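Local structure of 6-aminohexanoate-cyclic-dimer hydrolase (Arthrobacter sp., 3A2Q) at residues A[67-72]-A[102-107]; A[192-197]-A[228-233]; A[294-299]-A[379-384]; A[371-376]-A[431-436]. The protein hydrolyses the cyclic dimer of 6-aminohexanoate, a by-product of nylon-6 manufacture, opening one amide bond to give the linear dimer. The protein carries 1 engineered substitution. One frame throughout, in Å; residues are numbered along the deposited sequence.

Contact 1. Residues A[67-72]-A[102-107]; sequences VPYLLK and YFVQRM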
loop_
_atom_site.group_PDB
_atom_site.type_symbol
_atom_site.label_atom_id
_atom_site.label_comp_id
_atom_site.label_asym_id
_atom_site.label_seq_id
_atom_site.Cartn_x
_atom_site.Cartn_y
_atom_site.Cartn_z
ATOM N N VAL A 67 -4.374 6.965 19.748
ATOM C CA VAL A 67 -4.688 5.931 18.769
ATOM C C VAL A 67 -3.429 5.275 18.222
ATOM O O VAL A 67 -2.525 5.949 17.729
ATOM C CB VAL A 67 -5.501 6.490 17.591
ATOM C CG1 VAL A 67 -5.887 5.353 16.648
ATOM C CG2 VAL A 67 -6.746 7.199 18.107
ATOM N N PRO A 68 -3.354 3.939 18.305
ATOM C CA PRO A 68 -2.189 3.202 17.813
ATOM C C PRO A 68 -2.191 3.051 16.297
ATOM O O PRO A 68 -3.251 3.046 15.668
ATOM C CB PRO A 68 -2.316 1.838 18.505
ATOM C CG PRO A 68 -3.307 2.069 19.624
ATOM C CD PRO A 68 -4.268 3.037 19.023
ATOM N N TYR A 69 -0.999 2.929 15.720
ATOM C CA TYR A 69 -0.854 2.721 14.283
ATOM C C TYR A 69 0.398 1.888 14.052
ATOM O O TYR A 69 1.270 1.810 14.919
ATOM C CB TYR A 69 -0.765 4.060 13.531
ATOM C CG TYR A 69 0.623 4.636 13.384
ATOM C CD1 TYR A 69 1.363 4.432 12.220
ATOM C CD2 TYR A 69 1.190 5.408 14.398
ATOM C CE1 TYR A 69 2.632 4.991 12.064
ATOM C CE2 TYR A 69 2.458 5.968 14.254
ATOM C CZ TYR A 69 3.172 5.757 13.085
ATOM O OH TYR A 69 4.419 6.314 12.936
ATOM N N LEU A 70 0.476 1.254 12.888
ATOM C CA LEU A 70 1.611 0.414 12.548
ATOM C C LEU A 70 2.381 0.955 11.347
ATOM O O LEU A 70 1.806 1.546 10.433
ATOM C CB LEU A 70 1.128 -1.015 12.288
ATOM C CG LEU A 70 0.632 -1.727 13.548
ATOM C CD1 LEU A 70 -0.182 -2.956 13.181
ATOM C CD2 LEU A 70 1.830 -2.092 14.413
ATOM N N LEU A 71 3.688 0.723 11.363
ATOM C CA LEU A 71 4.599 1.199 10.333
ATOM C C LEU A 71 5.283 0.046 9.604
ATOM O O LEU A 71 5.746 -0.901 10.230
ATOM C CB LEU A 71 5.654 2.083 11.001
ATOM C CG LEU A 71 6.599 2.955 10.183
ATOM C CD1 LEU A 71 5.812 4.100 9.568
ATOM C CD2 LEU A 71 7.698 3.494 11.093
ATOM N N LYS A 72 5.353 0.132 8.282
ATOM C CA LYS A 72 6.004 -0.903 7.484
ATOM C C LYS A 72 7.506 -0.777 7.722
ATOM O O LYS A 72 8.021 0.335 7.811
ATOM C CB LYS A 72 5.698 -0.695 5.998
ATOM C CG LYS A 72 6.252 -1.766 5.066
ATOM C CD LYS A 72 5.910 -1.438 3.623
ATOM C CE LYS A 72 6.283 -2.565 2.670
ATOM N NZ LYS A 72 6.028 -2.199 1.242
ATOM N N TYR A 102 9.841 11.897 8.185
ATOM C CA TYR A 102 8.840 12.947 8.322
ATOM C C TYR A 102 7.464 12.342 8.604
ATOM O O TYR A 102 6.709 12.860 9.421
ATOM C CB TYR A 102 8.781 13.794 7.049
ATOM C CG TYR A 102 9.996 14.666 6.815
ATOM C CD1 TYR A 102 10.549 14.790 5.539
ATOM C CD2 TYR A 102 10.579 15.392 7.859
ATOM C CE1 TYR A 102 11.647 15.612 5.304
ATOM C CE2 TYR A 102 11.682 16.223 7.631
ATOM C CZ TYR A 102 12.209 16.328 6.349
ATOM O OH TYR A 102 13.279 17.166 6.095
ATOM N N PHE A 103 7.142 11.245 7.919
ATOM C CA PHE A 103 5.857 10.575 8.104
ATOM C C PHE A 103 5.652 10.241 9.579
ATOM O O PHE A 103 4.596 10.520 10.146
ATOM C CB PHE A 103 5.806 9.269 7.290
ATOM C CG PHE A 103 4.459 8.583 7.312
ATOM C CD1 PHE A 103 3.517 8.838 6.322
ATOM C CD2 PHE A 103 4.131 7.692 8.330
ATOM C CE1 PHE A 103 2.265 8.216 6.341
ATOM C CE2 PHE A 103 2.885 7.066 8.361
ATOM C CZ PHE A 103 1.950 7.329 7.365
ATOM N N VAL A 104 6.668 9.633 10.189
ATOM C CA VAL A 104 6.601 9.248 11.596
ATOM C C VAL A 104 6.415 10.448 12.520
ATOM O O VAL A 104 5.632 10.388 13.463
ATOM C CB VAL A 104 7.865 8.456 12.013
ATOM C CG1 VAL A 104 7.867 8.215 13.516
ATOM C CG2 VAL A 104 7.900 7.127 11.279
ATOM N N GLN A 105 7.121 11.540 12.248
ATOM C CA GLN A 105 7.000 12.737 13.078
ATOM C C GLN A 105 5.598 13.322 12.985
ATOM O O GLN A 105 5.018 13.729 13.993
ATOM C CB GLN A 105 8.016 13.795 12.650
ATOM C CG GLN A 105 9.459 13.337 12.711
ATOM C CD GLN A 105 10.427 14.454 12.377
ATOM O OE1 GLN A 105 10.230 15.191 11.410
ATOM N NE2 GLN A 105 11.483 14.580 13.169
ATOM N N ARG A 106 5.059 13.366 11.767
ATOM C CA ARG A 106 3.722 13.899 11.526
ATOM C C ARG A 106 2.649 13.110 12.275
ATOM O O ARG A 106 1.716 13.694 12.826
ATOM C CB ARG A 106 3.404 13.887 10.020
ATOM C CG ARG A 106 4.069 14.998 9.201
ATOM C CD ARG A 106 3.604 16.380 9.657
ATOM N NE ARG A 106 3.957 17.429 8.703
ATOM C CZ ARG A 106 3.341 17.626 7.540
ATOM N NH1 ARG A 106 2.330 16.846 7.178
ATOM N NH2 ARG A 106 3.739 18.604 6.735
ATOM N N MET A 107 2.774 11.787 12.281
ATOM C CA MET A 107 1.810 10.928 12.968
ATOM C C MET A 107 1.828 11.149 14.482
ATOM O O MET A 107 0.773 11.236 15.122
ATOM C CB MET A 107 2.107 9.455 12.667
ATOM C CG MET A 107 1.769 9.020 11.238
ATOM S SD MET A 107 0.003 9.097 10.875
ATOM C CE MET A 107 -0.532 7.507 11.552
#
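Tyr69 lays its ring beneath the end of the Met107 side chain: methyl CE sits over one face, 3.8 Å from the ring centroid and 18° off the normal, a CH-pi contact displaced toward the rim, with Tyr69 CG the nearest ring atom at 3.6 Å. The sulfur stands farther off, SD lying 4.9 Å from the same centroid, which adds a Met-aromatic component. Met107 reaches this place with a chain bent at chi2 and again at chi3 (-83°), which turns CE back over the ring while CB and CG pass by CZ. Tyr69 OH ends near Val104 CA, 3.9 Å away. Beside it Leu71 meets Val104 at about a right angle, CD2 to CG2 at 3.6 Å. Leu71 CD1 also approaches Phe103 CD2 at 4.2 Å, and Tyr69 CE1 lies at the edge of the Phe103 ring. Strand 68-72 and helix 102-107 thus pack as sheet against covering helix in the alpha/beta amidase fold, antiparallel at 178° with axes 11.0 Å apart. No hydrogen bond crosses this buried, apolar layer. Helix 219-229 adds Leu225 and Val229 against Met107, and His167 meets Phe103 edge-to-face. At the end of the strand Lys72, assigned by similarity to the charge relay system, hydrogen-bonds through NZ to Ser150 and Asn169.

Contact 2. Residues A[192-197]-A[228-233]; sequences GRISPG and VVSGHR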
loop_
_atom_site.group_PDB
_atom_site.type_symbol
_atom_site.label_atom_id
_atom_site.label_comp_id
_atom_site.label_asym_id
_atom_site.label_seq_id
_atom_site.Cartn_x
_atom_site.Cartn_y
_atom_site.Cartn_z
ATOM N N GLY A 192 3.833 12.543 -4.912
ATOM C CA GLY A 192 4.244 13.773 -4.261
ATOM C C GLY A 192 3.307 14.282 -3.183
ATOM O O GLY A 192 3.479 15.403 -2.697
ATOM N N ARG A 193 2.310 13.481 -2.811
ATOM C CA ARG A 193 1.370 13.891 -1.771
ATOM C C ARG A 193 1.984 13.688 -0.390
ATOM O O ARG A 193 1.943 14.583 0.457
ATOM C CB ARG A 193 0.071 13.078 -1.863
ATOM C CG ARG A 193 -0.984 13.444 -0.814
ATOM C CD ARG A 193 -1.569 14.837 -1.058
ATOM N NE ARG A 193 -2.324 14.900 -2.309
ATOM C CZ ARG A 193 -2.630 16.031 -2.939
ATOM N NH1 ARG A 193 -2.246 17.199 -2.438
ATOM N NH2 ARG A 193 -3.308 15.995 -4.080
ATOM N N ILE A 194 2.553 12.505 -0.170
ATOM C CA ILE A 194 3.149 12.160 1.121
ATOM C C ILE A 194 4.662 12.042 1.040
ATOM O O ILE A 194 5.185 11.282 0.232
ATOM C CB ILE A 194 2.602 10.814 1.648
ATOM C CG1 ILE A 194 1.073 10.865 1.719
ATOM C CG2 ILE A 194 3.211 10.504 3.018
ATOM C CD1 ILE A 194 0.428 9.591 2.266
ATOM N N SER A 195 5.366 12.784 1.887
ATOM C CA SER A 195 6.821 12.743 1.874
ATOM C C SER A 195 7.409 11.464 2.460
ATOM O O SER A 195 6.990 11.016 3.524
ATOM C CB SER A 195 7.399 13.924 2.647
ATOM O OG SER A 195 8.807 13.822 2.692
ATOM N N PRO A 196 8.390 10.862 1.760
ATOM C CA PRO A 196 9.067 9.635 2.196
ATOM C C PRO A 196 10.426 10.017 2.793
ATOM O O PRO A 196 11.231 9.148 3.127
ATOM C CB PRO A 196 9.245 8.872 0.899
ATOM C CG PRO A 196 9.605 9.987 -0.044
ATOM C CD PRO A 196 8.652 11.114 0.331
ATOM N N GLY A 197 10.668 11.322 2.907
ATOM C CA GLY A 197 11.931 11.820 3.430
ATOM C C GLY A 197 12.070 11.822 4.942
ATOM O O GLY A 197 11.180 11.346 5.650
ATOM N N VAL A 228 -2.987 14.661 7.890
ATOM C CA VAL A 228 -1.884 14.551 8.830
ATOM C C VAL A 228 -0.499 14.441 8.193
ATOM O O VAL A 228 0.429 15.149 8.592
ATOM C CB VAL A 228 -2.076 13.326 9.769
ATOM C CG1 VAL A 228 -0.889 13.191 10.712
ATOM C CG2 VAL A 228 -3.366 13.473 10.560
ATOM N N VAL A 229 -0.363 13.577 7.187
ATOM C CA VAL A 229 0.942 13.341 6.581
ATOM C C VAL A 229 1.261 13.946 5.222
ATOM O O VAL A 229 2.341 13.708 4.691
ATOM C CB VAL A 229 1.219 11.818 6.480
ATOM C CG1 VAL A 229 1.076 11.168 7.850
ATOM C CG2 VAL A 229 0.255 11.176 5.478
ATOM N N SER A 230 0.354 14.734 4.661
ATOM C CA SER A 230 0.598 15.327 3.347
ATOM C C SER A 230 1.359 16.655 3.367
ATOM O O SER A 230 1.546 17.268 4.417
ATOM C CB SER A 230 -0.735 15.514 2.614
ATOM O OG SER A 230 -1.364 14.265 2.384
ATOM N N GLY A 231 1.811 17.087 2.191
ATOM C CA GLY A 231 2.530 18.349 2.093
ATOM C C GLY A 231 3.984 18.246 1.676
ATOM O O GLY A 231 4.660 17.255 1.965
ATOM N N HIS A 232 4.475 19.282 1.000
ATOM C CA HIS A 232 5.863 19.317 0.542
ATOM C C HIS A 232 6.853 19.523 1.686
ATOM O O HIS A 232 6.697 20.439 2.495
ATOM C CB HIS A 232 6.062 20.445 -0.474
ATOM C CG HIS A 232 7.461 20.543 -0.999
ATOM N ND1 HIS A 232 7.991 19.628 -1.884
ATOM C CD2 HIS A 232 8.457 21.419 -0.724
ATOM C CE1 HIS A 232 9.252 19.934 -2.130
ATOM N NE2 HIS A 232 9.560 21.016 -1.437
ATOM N N ARG A 233 7.878 18.675 1.739
ATOM C CA ARG A 233 8.913 18.782 2.763
ATOM C C ARG A 233 10.235 19.023 2.041
ATOM O O ARG A 233 10.361 18.735 0.852
ATOM C CB ARG A 233 9.017 17.493 3.601
ATOM C CG ARG A 233 7.715 17.037 4.280
ATOM C CD ARG A 233 7.035 18.145 5.082
ATOM N NE ARG A 233 7.841 18.662 6.190
ATOM C CZ ARG A 233 7.970 18.075 7.376
ATOM N NH1 ARG A 233 7.348 16.933 7.636
ATOM N NH2 ARG A 233 8.719 18.642 8.314
HETATM O O HOH W 1 4.504 14.998 3.514
HETATM O O HOH W 2 4.898 12.404 5.437
#
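This is a loop-to-helix-end contact, built from one direct backbone bond, two bridging waters and a few side chains: residues 192-197, in the loop after strand 185-188, lie against the chain leaving helix 219-229. Gly231 N donates to Arg193 O at 3.0 Å, the one direct hydrogen bond between the segments. The same oxygen takes a CA-H contact from Ser230. Water 1 accepts from Ser195 N at 2.9 Å and lies within hydrogen-bonding distance of Val229 O and Gly231 O; water 2 lies between Ser195 O and Val229 O. Water therefore fills in where the two backbones stand too far apart to bond directly. Among the side chains, Ile194 CD1 touches Val229 CG2 at 3.6 Å, their side chains crossing at a slant. Arg193 runs its CG and CD past Ser230 OG, with CG 3.3 Å from it; that hydroxyl is bonded to Leu226 O, and the guanidinium goes on to Glu460 and Pro241 O. Ser195 CB packs on Arg233 CG at 3.5 Å. Its OG, anti to the backbone N (chi1 176°), accepts from Gly197 N at 3.1 Å in an ST turn and also bonds Asp236. Helix 102-110 borders the contact, with Phe103 against Ile194 and Val229 and Tyr102 against Ser195, while strand 211-216 meets Ile194 through Leu214.

Contact 3. Residues A[294-299]-A[379-384]; sequences DVNDAY and AGWDLL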
loop_
_atom_site.group_PDB
_atom_site.type_symbol
_atom_site.label_atom_id
_atom_site.label_comp_id
_atom_site.label_asym_id
_atom_site.label_seq_id
_atom_site.Cartn_x
_atom_site.Cartn_y
_atom_site.Cartn_z
ATOM N N ASP A 294 -22.726 9.133 -14.503
ATOM C CA ASP A 294 -22.820 8.727 -15.896
ATOM C C ASP A 294 -21.804 7.605 -16.087
ATOM O O ASP A 294 -20.659 7.843 -16.479
ATOM C CB ASP A 294 -22.504 9.914 -16.810
ATOM C CG ASP A 294 -22.549 9.551 -18.279
ATOM O OD1 ASP A 294 -23.202 8.548 -18.637
ATOM O OD2 ASP A 294 -21.935 10.285 -19.082
ATOM N N VAL A 295 -22.242 6.383 -15.800
ATOM C CA VAL A 295 -21.386 5.205 -15.890
ATOM C C VAL A 295 -21.416 4.533 -17.262
ATOM O O VAL A 295 -22.482 4.248 -17.802
ATOM C CB VAL A 295 -21.779 4.188 -14.805
ATOM C CG1 VAL A 295 -20.791 3.026 -14.791
ATOM C CG2 VAL A 295 -21.818 4.877 -13.455
ATOM N N ASN A 296 -20.234 4.267 -17.805
ATOM C CA ASN A 296 -20.104 3.662 -19.126
ATOM C C ASN A 296 -18.951 2.669 -19.179
ATOM O O ASN A 296 -18.016 2.756 -18.388
ATOM C CB ASN A 296 -19.830 4.753 -20.163
ATOM C CG ASN A 296 -20.896 5.822 -20.180
ATOM O OD1 ASN A 296 -21.984 5.615 -20.707
ATOM N ND2 ASN A 296 -20.591 6.976 -19.589
ATOM N N ASP A 297 -19.017 1.728 -20.115
ATOM C CA ASP A 297 -17.928 0.775 -20.272
ATOM C C ASP A 297 -16.876 1.498 -21.108
ATOM O O ASP A 297 -17.014 1.643 -22.325
ATOM C CB ASP A 297 -18.393 -0.497 -20.984
ATOM C CG ASP A 297 -19.235 -1.388 -20.093
ATOM O OD1 ASP A 297 -19.316 -1.105 -18.882
ATOM O OD2 ASP A 297 -19.808 -2.375 -20.597
ATOM N N ALA A 298 -15.834 1.976 -20.439
ATOM C CA ALA A 298 -14.774 2.702 -21.113
ATOM C C ALA A 298 -13.530 2.705 -20.245
ATOM O O ALA A 298 -13.609 2.550 -19.029
ATOM C CB ALA A 298 -15.218 4.129 -21.391
ATOM N N TYR A 299 -12.383 2.900 -20.875
ATOM C CA TYR A 299 -11.128 2.902 -20.149
ATOM C C TYR A 299 -10.025 3.503 -21.008
ATOM O O TYR A 299 -10.144 3.569 -22.232
ATOM C CB TYR A 299 -10.774 1.464 -19.769
ATOM C CG TYR A 299 -10.565 0.560 -20.965
ATOM C CD1 TYR A 299 -9.299 0.399 -21.533
ATOM C CD2 TYR A 299 -11.632 -0.142 -21.527
ATOM C CE1 TYR A 299 -9.100 -0.444 -22.625
ATOM C CE2 TYR A 299 -11.445 -0.984 -22.618
ATOM C CZ TYR A 299 -10.179 -1.133 -23.160
ATOM O OH TYR A 299 -9.995 -1.982 -24.228
ATOM N N ALA A 379 -9.535 14.145 -21.564
ATOM C CA ALA A 379 -10.633 14.105 -22.525
ATOM C C ALA A 379 -12.026 14.220 -21.910
ATOM O O ALA A 379 -13.025 14.181 -22.631
ATOM C CB ALA A 379 -10.538 12.837 -23.360
ATOM N N GLY A 380 -12.108 14.347 -20.590
ATOM C CA GLY A 380 -13.415 14.489 -19.970
ATOM C C GLY A 380 -13.836 13.466 -18.932
ATOM O O GLY A 380 -14.797 13.693 -18.196
ATOM N N TRP A 381 -13.144 12.336 -18.867
ATOM C CA TRP A 381 -13.495 11.322 -17.881
ATOM C C TRP A 381 -12.999 11.732 -16.502
ATOM O O TRP A 381 -11.924 12.320 -16.371
ATOM C CB TRP A 381 -12.901 9.971 -18.271
ATOM C CG TRP A 381 -13.410 9.485 -19.579
ATOM C CD1 TRP A 381 -12.876 9.728 -20.807
ATOM C CD2 TRP A 381 -14.574 8.682 -19.794
ATOM N NE1 TRP A 381 -13.636 9.122 -21.781
ATOM C CE2 TRP A 381 -14.683 8.472 -21.186
ATOM C CE3 TRP A 381 -15.538 8.118 -18.944
ATOM C CZ2 TRP A 381 -15.719 7.720 -21.751
ATOM C CZ3 TRP A 381 -16.571 7.369 -19.507
ATOM C CH2 TRP A 381 -16.651 7.178 -20.897
ATOM N N ASP A 382 -13.794 11.423 -15.479
ATOM C CA ASP A 382 -13.464 11.763 -14.099
ATOM C C ASP A 382 -12.881 10.603 -13.301
ATOM O O ASP A 382 -11.915 10.775 -12.556
ATOM C CB ASP A 382 -14.713 12.249 -13.361
ATOM C CG ASP A 382 -15.255 13.541 -13.920
ATOM O OD1 ASP A 382 -14.542 14.562 -13.835
ATOM O OD2 ASP A 382 -16.394 13.528 -14.441
ATOM N N LEU A 383 -13.477 9.425 -13.458
ATOM C CA LEU A 383 -13.049 8.247 -12.701
ATOM C C LEU A 383 -13.057 6.956 -13.497
ATOM O O LEU A 383 -13.872 6.771 -14.406
ATOM C CB LEU A 383 -13.969 8.033 -11.500
ATOM C CG LEU A 383 -14.143 9.098 -10.417
ATOM C CD1 LEU A 383 -15.302 8.701 -9.509
ATOM C CD2 LEU A 383 -12.873 9.233 -9.617
ATOM N N LEU A 384 -12.151 6.057 -13.122
ATOM C CA LEU A 384 -12.067 4.739 -13.735
ATOM C C LEU A 384 -12.337 3.769 -12.593
ATOM O O LEU A 384 -11.782 3.923 -11.505
ATOM C CB LEU A 384 -10.665 4.467 -14.301
ATOM C CG LEU A 384 -10.480 3.051 -14.867
ATOM C CD1 LEU A 384 -11.266 2.913 -16.164
ATOM C CD2 LEU A 384 -9.004 2.765 -15.125
#
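Ala298 brings its methyl against the outer corner of the six-membered ring of Trp381, CB lying 3.4 Å from CH2 and 3.6 Å from CZ2, approaching obliquely. Asn296, two residues earlier and with its CB likewise directed toward the other segment, meets the same outer part of the indole: its CB is 4.1 Å from CH2, and ND2 comes to 4.0 Å from CZ3. The amide crosses the indole with the two planes 81° apart, steeply enough that they do not stack. A weak bond from Asn296 ND2 to Asp294 OD1, 3.2 Å long, ties the amide to its own strand. Leu384 makes the second point of touch: CG stands anti to the backbone N (chi1 176°), and methyl CD1 reaches Ala298 O at 3.7 Å and Tyr299 CB at 3.9 Å. In the mixed sheet of this alpha/beta enzyme, strand 294-297 is the outermost on its side, and strand 259-262 separates it from strand 383-387; the contact joins residues in and just after the edge strand to the start of strand 383-387 and the turn before it. No hydrogen bond joins the segments, whose touching parts run 79° apart. Trp381 follows Gly380, whose positive phi closes the preceding helix in a Schellman motif before the chain enters strand 383-387. The indole is held further by a stack with Trp376 of that helix and a cation-pi contact with Arg259, which also forms a salt bridge with Asp294.

Contact 4. Residues A[371-376]-A[431-436]; sequences GKVERW and SGQPAI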
loop_
_atom_site.group_PDB
_atom_site.type_symbol
_atom_site.label_atom_id
_atom_site.label_comp_id
_atom_site.label_asym_id
_atom_site.label_seq_id
_atom_site.Cartn_x
_atom_site.Cartn_y
_atom_site.Cartn_z
ATOM N N GLY A 371 1.719 10.012 -19.675
ATOM C CA GLY A 371 0.962 10.942 -20.490
ATOM C C GLY A 371 -0.185 10.271 -21.225
ATOM O O GLY A 371 -1.299 10.794 -21.249
ATOM N N LYS A 372 0.080 9.112 -21.823
ATOM C CA LYS A 372 -0.961 8.403 -22.559
ATOM C C LYS A 372 -2.121 8.069 -21.634
ATOM O O LYS A 372 -3.285 8.217 -22.007
ATOM C CB LYS A 372 -0.412 7.117 -23.190
ATOM C CG LYS A 372 0.675 7.337 -24.240
ATOM C CD LYS A 372 0.914 6.082 -25.082
ATOM C CE LYS A 372 1.250 4.869 -24.221
ATOM N NZ LYS A 372 1.287 3.607 -25.019
ATOM N N VAL A 373 -1.801 7.628 -20.421
ATOM C CA VAL A 373 -2.831 7.282 -19.456
ATOM C C VAL A 373 -3.656 8.498 -19.037
ATOM O O VAL A 373 -4.883 8.481 -19.108
ATOM C CB VAL A 373 -2.226 6.659 -18.179
ATOM C CG1 VAL A 373 -3.313 6.497 -17.139
ATOM C CG2 VAL A 373 -1.586 5.307 -18.495
ATOM N N GLU A 374 -2.976 9.554 -18.604
ATOM C CA GLU A 374 -3.662 10.764 -18.142
ATOM C C GLU A 374 -4.541 11.458 -19.176
ATOM O O GLU A 374 -5.495 12.141 -18.816
ATOM C CB GLU A 374 -2.651 11.773 -17.599
ATOM C CG GLU A 374 -1.927 11.323 -16.348
ATOM C CD GLU A 374 -1.256 12.482 -15.636
ATOM O OE1 GLU A 374 -1.961 13.221 -14.915
ATOM O OE2 GLU A 374 -0.030 12.664 -15.811
ATOM N N ARG A 375 -4.224 11.290 -20.454
ATOM C CA ARG A 375 -5.010 11.916 -21.510
ATOM C C ARG A 375 -6.475 11.487 -21.512
ATOM O O ARG A 375 -7.320 12.188 -22.063
ATOM C CB ARG A 375 -4.387 11.633 -22.877
ATOM C CG ARG A 375 -3.334 12.653 -23.289
ATOM C CD ARG A 375 -2.930 12.470 -24.744
ATOM N NE ARG A 375 -1.698 11.703 -24.896
ATOM C CZ ARG A 375 -0.488 12.167 -24.593
ATOM N NH1 ARG A 375 -0.343 13.398 -24.120
ATOM N NH2 ARG A 375 0.578 11.401 -24.769
ATOM N N TRP A 376 -6.774 10.344 -20.899
ATOM C CA TRP A 376 -8.151 9.844 -20.826
ATOM C C TRP A 376 -8.977 10.766 -19.929
ATOM O O TRP A 376 -10.143 11.052 -20.219
ATOM C CB TRP A 376 -8.171 8.421 -20.254
ATOM C CG TRP A 376 -9.513 7.734 -20.309
ATOM C CD1 TRP A 376 -10.173 7.305 -21.429
ATOM C CD2 TRP A 376 -10.332 7.363 -19.194
ATOM N NE1 TRP A 376 -11.350 6.683 -21.078
ATOM C CE2 TRP A 376 -11.472 6.706 -19.713
ATOM C CE3 TRP A 376 -10.215 7.518 -17.808
ATOM C CZ2 TRP A 376 -12.487 6.206 -18.893
ATOM C CZ3 TRP A 376 -11.224 7.019 -16.990
ATOM C CH2 TRP A 376 -12.347 6.370 -17.537
ATOM N N SER A 431 1.633 6.634 -13.786
ATOM C CA SER A 431 0.981 7.913 -14.057
ATOM C C SER A 431 0.984 8.824 -12.833
ATOM O O SER A 431 0.911 10.045 -12.967
ATOM C CB SER A 431 -0.466 7.704 -14.520
ATOM O OG SER A 431 -1.274 7.271 -13.445
ATOM N N GLY A 432 1.053 8.232 -11.642
ATOM C CA GLY A 432 1.067 9.023 -10.422
ATOM C C GLY A 432 -0.313 9.445 -9.938
ATOM O O GLY A 432 -0.426 10.218 -8.988
ATOM N N GLN A 433 -1.364 8.940 -10.579
ATOM C CA GLN A 433 -2.726 9.292 -10.189
ATOM C C GLN A 433 -3.163 8.633 -8.895
ATOM O O GLN A 433 -2.747 7.520 -8.580
ATOM C CB GLN A 433 -3.705 8.911 -11.292
ATOM C CG GLN A 433 -3.519 9.701 -12.559
ATOM C CD GLN A 433 -4.159 9.022 -13.744
ATOM O OE1 GLN A 433 -3.728 7.950 -14.162
ATOM N NE2 GLN A 433 -5.193 9.637 -14.292
ATOM N N PRO A 434 -4.022 9.317 -8.125
ATOM C CA PRO A 434 -4.502 8.766 -6.857
ATOM C C PRO A 434 -5.411 7.573 -7.156
ATOM O O PRO A 434 -6.274 7.637 -8.037
ATOM C CB PRO A 434 -5.242 9.945 -6.227
ATOM C CG PRO A 434 -5.785 10.669 -7.425
ATOM C CD PRO A 434 -4.639 10.626 -8.410
ATOM N N ALA A 435 -5.212 6.480 -6.429
ATOM C CA ALA A 435 -5.999 5.273 -6.657
ATOM C C ALA A 435 -6.263 4.592 -5.333
ATOM O O ALA A 435 -5.342 4.369 -4.544
ATOM C CB ALA A 435 -5.248 4.324 -7.593
ATOM N N ILE A 436 -7.519 4.244 -5.095
ATOM C CA ILE A 436 -7.886 3.623 -3.835
ATOM C C ILE A 436 -8.567 2.275 -4.038
ATOM O O ILE A 436 -9.307 2.078 -5.005
ATOM C CB ILE A 436 -8.825 4.573 -3.036
ATOM C CG1 ILE A 436 -8.998 4.087 -1.597
ATOM C CG2 ILE A 436 -10.183 4.664 -3.730
ATOM C CD1 ILE A 436 -9.670 5.113 -0.705
HETATM O O HOH W 3 2.341 11.952 -14.334
HETATM O O HOH W 4 -4.600 12.779 -14.567
#
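Helix 356-378 meets the turn that links helix 427-431 to strand 435-442, part of the central sheet of the alpha/beta amidase fold, and the turn is shaped by Gly432 leaving the helix at positive phi. Val373 faces it with CG1, anti to the backbone N (chi1 172°), which lies 3.3 Å from Gln433 OE1 and 4.1 Å from Ser431 CB. The amide oxygen of Gln433 is engaged within its own segment: Ser431 OG donates to Gln433 OE1 at 2.6 Å, the donor tilted 16° from the carbonyl plane, and the hydroxyl also receives a weak bond from Gln433 N. These bonds within the turn hold the amide of Gln433 where Val373 and Glu374 pack on it. Glu374 and Gln433 run alongside each other in opposite senses, Glu374 CG coming to 4.1 Å from Gln433 CD, with the carboxylate and amide planes 49° apart. No direct hydrogen bond crosses between the segments, and water carries the polar link. Water 4 donates to Glu374 OE1 and accepts weakly from Gln433 NE2. On the other carboxylate oxygen, water 3 donates to Glu374 OE2 at 2.9 Å and to Ser431 O at 2.7 Å.

In the fold
Contacts 1, 3 and 4 reach the same mixed sheet; contact 2 joins a loop to a helix end beside contact 1. Contacts 1 and 2 touch, their centres 13 Å apart: Arg106 NH1 probably hydrogen-bonds to both Val228 O and Ser230 O. Contacts 3 and 4 also touch, again 13 Å between centres, through Trp376, whose indole packs on Tyr299 and Leu384. The centres of contacts 1 and 3 are about 35 Å apart. Lys72 of contact 1 probably belongs to the charge relay system; its side chain is about 12 Å from that of Ile194. The side chains of Leu71 and Ile194 each lie about 14 Å from a bound 6-aminohexanoic acid; contacts 3 and 4 lie away from these sites.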